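Local coordinates for protein acetyltransferase (Vibrio fischeri, PDB 3JVN) that probably transfers acyl groups, most likely acetyl, as a member of the GNAT acetyltransferase family, at residues Y50-Y59 with G69-E77. Sequence-based numbering, arbitrary orientation.
Sequences YLDDPECMVY and GFITGHFCE
Met57 O takes a straight bond from Gly73 N (3.0 Å). A weak, long one comes to Met57 O from Thr72 OG1 (3.5 Å). It sits in the antiparallel hairpin of strands 56-62 and 67-79, part of the central mixed sheet of the GNAT fold. Gly73 O in turn accepts from Met57 N, and Tyr59 and Ile71 exchange a second such pair of bonds. Glu55 O, just before strand 56-62, receives Phe75 N at 2.8 Å.

Met57, present as selenomethionine, and Phe75 share the face of the sheet that helix 105-118 covers. Chi2 near anti (154°) carries SE out to the Phe75 ring in an oblique Met-aromatic contact, 4.2 Å from the ring centroid. The bend at chi3 turns CE to the edge of the Tyr59 ring, in its plane.

Tyr50, in the last turn of helix 47-52, packs on the other face, with Thr72 and His74. Cys56 SG lies over the centre of the Tyr50 ring, 3.6 Å above the ring plane. Tyr50 OH and His74 ND1 both hydrogen-bond Asp92 OD1 on strand 86-96, which ties helix and hairpin to the next strand. Asp53 OD1 accepts from Glu55 N at 3.1 Å in an Asx turn, and also bonds Thr81 OG1 of the second subunit.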
loop_
_atom_site.group_PDB
_atom_site.type_symbol
_atom_site.label_atom_id
_atom_site.label_comp_id
_atom_site.label_asym_id
_atom_site.label_seq_id
_atom_site.Cartn_x
_atom_site.Cartn_y
_atom_site.Cartn_z
ATOM N N TYR A 50 10.573 -0.340 -19.911
ATOM C CA TYR A 50 9.325 -0.283 -19.161
ATOM C C TYR A 50 8.254 -1.064 -19.902
ATOM O O TYR A 50 7.554 -1.892 -19.329
ATOM C CB TYR A 50 8.869 1.169 -19.016
ATOM C CG TYR A 50 7.759 1.363 -18.002
ATOM C CD1 TYR A 50 6.427 1.053 -18.314
ATOM C CD2 TYR A 50 8.048 1.830 -16.716
ATOM C CE1 TYR A 50 5.410 1.202 -17.364
ATOM C CE2 TYR A 50 7.054 1.978 -15.766
ATOM C CZ TYR A 50 5.736 1.666 -16.093
ATOM O OH TYR A 50 4.758 1.833 -15.141
ATOM N N LEU A 51 8.132 -0.794 -21.191
ATOM C CA LEU A 51 7.141 -1.462 -22.000
ATOM C C LEU A 51 7.379 -2.977 -22.050
ATOM O O LEU A 51 6.431 -3.759 -22.049
ATOM C CB LEU A 51 7.173 -0.857 -23.400
ATOM C CG LEU A 51 5.985 -1.058 -24.340
ATOM C CD1 LEU A 51 6.304 -0.301 -25.619
ATOM C CD2 LEU A 51 5.733 -2.536 -24.648
ATOM N N ASP A 52 8.647 -3.380 -22.070
ATOM C CA ASP A 52 9.032 -4.792 -22.147
ATOM C C ASP A 52 8.897 -5.560 -20.831
ATOM O O ASP A 52 8.860 -6.797 -20.816
ATOM C CB ASP A 52 10.481 -4.894 -22.656
ATOM C CG ASP A 52 10.953 -6.332 -22.820
ATOM O OD1 ASP A 52 10.271 -7.106 -23.530
ATOM O OD2 ASP A 52 12.010 -6.689 -22.250
ATOM N N ASP A 53 8.826 -4.824 -19.726
ATOM C CA ASP A 53 8.715 -5.436 -18.402
ATOM C C ASP A 53 7.374 -6.167 -18.272
ATOM O O ASP A 53 6.314 -5.581 -18.498
ATOM C CB ASP A 53 8.868 -4.357 -17.326
ATOM C CG ASP A 53 9.217 -4.932 -15.966
ATOM O OD1 ASP A 53 8.304 -5.362 -15.230
ATOM O OD2 ASP A 53 10.421 -4.961 -15.636
ATOM N N PRO A 54 7.413 -7.458 -17.905
ATOM C CA PRO A 54 6.207 -8.278 -17.755
ATOM C C PRO A 54 5.221 -7.797 -16.676
ATOM O O PRO A 54 4.041 -8.182 -16.677
ATOM C CB PRO A 54 6.772 -9.669 -17.480
ATOM C CG PRO A 54 8.017 -9.394 -16.741
ATOM C CD PRO A 54 8.613 -8.181 -17.443
ATOM N N GLU A 55 5.703 -6.950 -15.765
ATOM C CA GLU A 55 4.872 -6.410 -14.685
ATOM C C GLU A 55 4.398 -4.984 -14.998
ATOM O O GLU A 55 3.705 -4.368 -14.177
ATOM C CB GLU A 55 5.658 -6.379 -13.366
ATOM C CG GLU A 55 6.179 -7.726 -12.852
ATOM C CD GLU A 55 5.110 -8.817 -12.782
ATOM O OE1 GLU A 55 3.907 -8.492 -12.762
ATOM O OE2 GLU A 55 5.480 -10.008 -12.745
ATOM N N CYS A 56 4.760 -4.465 -16.175
ATOM C CA CYS A 56 4.387 -3.105 -16.570
ATOM C C CYS A 56 3.247 -2.985 -17.576
ATOM O O CYS A 56 2.968 -3.898 -18.346
ATOM C CB CYS A 56 5.606 -2.365 -17.130
ATOM S SG CYS A 56 6.862 -1.950 -15.902
HETATM N N MSE A 57 2.597 -1.829 -17.569
HETATM C CA MSE A 57 1.495 -1.573 -18.479
HETATM C C MSE A 57 1.582 -0.194 -19.110
HETATM O O MSE A 57 1.948 0.777 -18.461
HETATM C CB MSE A 57 0.168 -1.693 -17.733
HETATM C CG MSE A 57 -0.131 -3.080 -17.230
HETATM SE SE MSE A 57 -1.309 -3.088 -15.704
HETATM C CE MSE A 57 -2.968 -2.618 -16.603
ATOM N N VAL A 58 1.246 -0.116 -20.386
ATOM C CA VAL A 58 1.242 1.163 -21.060
ATOM C C VAL A 58 0.149 1.163 -22.114
ATOM O O VAL A 58 0.212 0.418 -23.080
ATOM C CB VAL A 58 2.622 1.495 -21.697
ATOM C CG1 VAL A 58 3.160 0.294 -22.448
ATOM C CG2 VAL A 58 2.479 2.677 -22.619
ATOM N N TYR A 59 -0.880 1.977 -21.905
ATOM C CA TYR A 59 -1.948 2.060 -22.883
ATOM C C TYR A 59 -1.908 3.418 -23.554
ATOM O O TYR A 59 -1.491 4.404 -22.947
ATOM C CB TYR A 59 -3.298 1.835 -22.215
ATOM C CG TYR A 59 -3.404 0.477 -21.586
ATOM C CD1 TYR A 59 -3.626 -0.665 -22.367
ATOM C CD2 TYR A 59 -3.284 0.323 -20.213
ATOM C CE1 TYR A 59 -3.722 -1.923 -21.782
ATOM C CE2 TYR A 59 -3.383 -0.925 -19.626
ATOM C CZ TYR A 59 -3.607 -2.039 -20.404
ATOM O OH TYR A 59 -3.731 -3.271 -19.805
ATOM N N GLY A 69 -2.421 10.324 -26.618
ATOM C CA GLY A 69 -2.372 10.133 -25.182
ATOM C C GLY A 69 -1.915 8.751 -24.760
ATOM O O GLY A 69 -1.936 7.809 -25.544
ATOM N N PHE A 70 -1.482 8.638 -23.510
ATOM C CA PHE A 70 -1.036 7.364 -22.966
ATOM C C PHE A 70 -1.123 7.407 -21.439
ATOM O O PHE A 70 -1.263 8.472 -20.833
ATOM C CB PHE A 70 0.409 7.055 -23.404
ATOM C CG PHE A 70 1.441 7.937 -22.761
ATOM C CD1 PHE A 70 1.665 9.234 -23.225
ATOM C CD2 PHE A 70 2.138 7.498 -21.641
ATOM C CE1 PHE A 70 2.566 10.083 -22.572
ATOM C CE2 PHE A 70 3.034 8.334 -20.984
ATOM C CZ PHE A 70 3.248 9.626 -21.447
ATOM N N ILE A 71 -1.067 6.233 -20.826
ATOM C CA ILE A 71 -1.113 6.117 -19.380
ATOM C C ILE A 71 -0.132 4.998 -19.077
ATOM O O ILE A 71 0.060 4.102 -19.899
ATOM C CB ILE A 71 -2.554 5.788 -18.854
ATOM C CG1 ILE A 71 -2.545 5.773 -17.311
ATOM C CG2 ILE A 71 -3.056 4.487 -19.456
ATOM C CD1 ILE A 71 -3.922 5.684 -16.688
ATOM N N THR A 72 0.495 5.062 -17.904
ATOM C CA THR A 72 1.500 4.079 -17.525
ATOM C C THR A 72 1.322 3.579 -16.095
ATOM O O THR A 72 1.123 4.383 -15.188
ATOM C CB THR A 72 2.931 4.692 -17.731
ATOM O OG1 THR A 72 3.839 3.681 -18.198
ATOM C CG2 THR A 72 3.455 5.280 -16.444
ATOM N N GLY A 73 1.403 2.261 -15.893
ATOM C CA GLY A 73 1.246 1.703 -14.556
ATOM C C GLY A 73 1.992 0.389 -14.370
ATOM O O GLY A 73 2.304 -0.280 -15.360
ATOM N N HIS A 74 2.297 0.008 -13.125
ATOM C CA HIS A 74 3.005 -1.256 -12.880
ATOM C C HIS A 74 2.497 -2.047 -11.677
ATOM O O HIS A 74 2.056 -1.465 -10.696
ATOM C CB HIS A 74 4.520 -1.018 -12.715
ATOM C CG HIS A 74 4.920 -0.389 -11.408
ATOM N ND1 HIS A 74 4.736 0.950 -11.136
ATOM C CD2 HIS A 74 5.552 -0.907 -10.327
ATOM C CE1 HIS A 74 5.239 1.231 -9.947
ATOM N NE2 HIS A 74 5.741 0.123 -9.433
ATOM N N PHE A 75 2.552 -3.376 -11.772
ATOM C CA PHE A 75 2.129 -4.244 -10.672
ATOM C C PHE A 75 3.231 -4.236 -9.613
ATOM O O PHE A 75 4.419 -4.081 -9.929
ATOM C CB PHE A 75 1.912 -5.696 -11.148
ATOM C CG PHE A 75 0.682 -5.889 -11.994
ATOM C CD1 PHE A 75 -0.573 -5.513 -11.511
ATOM C CD2 PHE A 75 0.780 -6.440 -13.277
ATOM C CE1 PHE A 75 -1.724 -5.680 -12.280
ATOM C CE2 PHE A 75 -0.359 -6.618 -14.068
ATOM C CZ PHE A 75 -1.625 -6.231 -13.564
ATOM N N CYS A 76 2.837 -4.376 -8.353
ATOM C CA CYS A 76 3.805 -4.428 -7.267
ATOM C C CYS A 76 3.280 -5.325 -6.169
ATOM O O CYS A 76 2.095 -5.662 -6.129
ATOM C CB CYS A 76 4.126 -3.036 -6.718
ATOM S SG CYS A 76 2.878 -1.779 -6.998
ATOM N N GLU A 77 4.173 -5.736 -5.284
ATOM C CA GLU A 77 3.792 -6.633 -4.212
ATOM C C GLU A 77 4.266 -6.184 -2.854
ATOM O O GLU A 77 5.451 -5.900 -2.655
ATOM C CB GLU A 77 4.364 -8.026 -4.465
ATOM C CG GLU A 77 3.627 -8.888 -5.457
ATOM C CD GLU A 77 4.271 -10.254 -5.554
ATOM O OE1 GLU A 77 3.551 -11.250 -5.795
ATOM O OE2 GLU A 77 5.509 -10.314 -5.379
#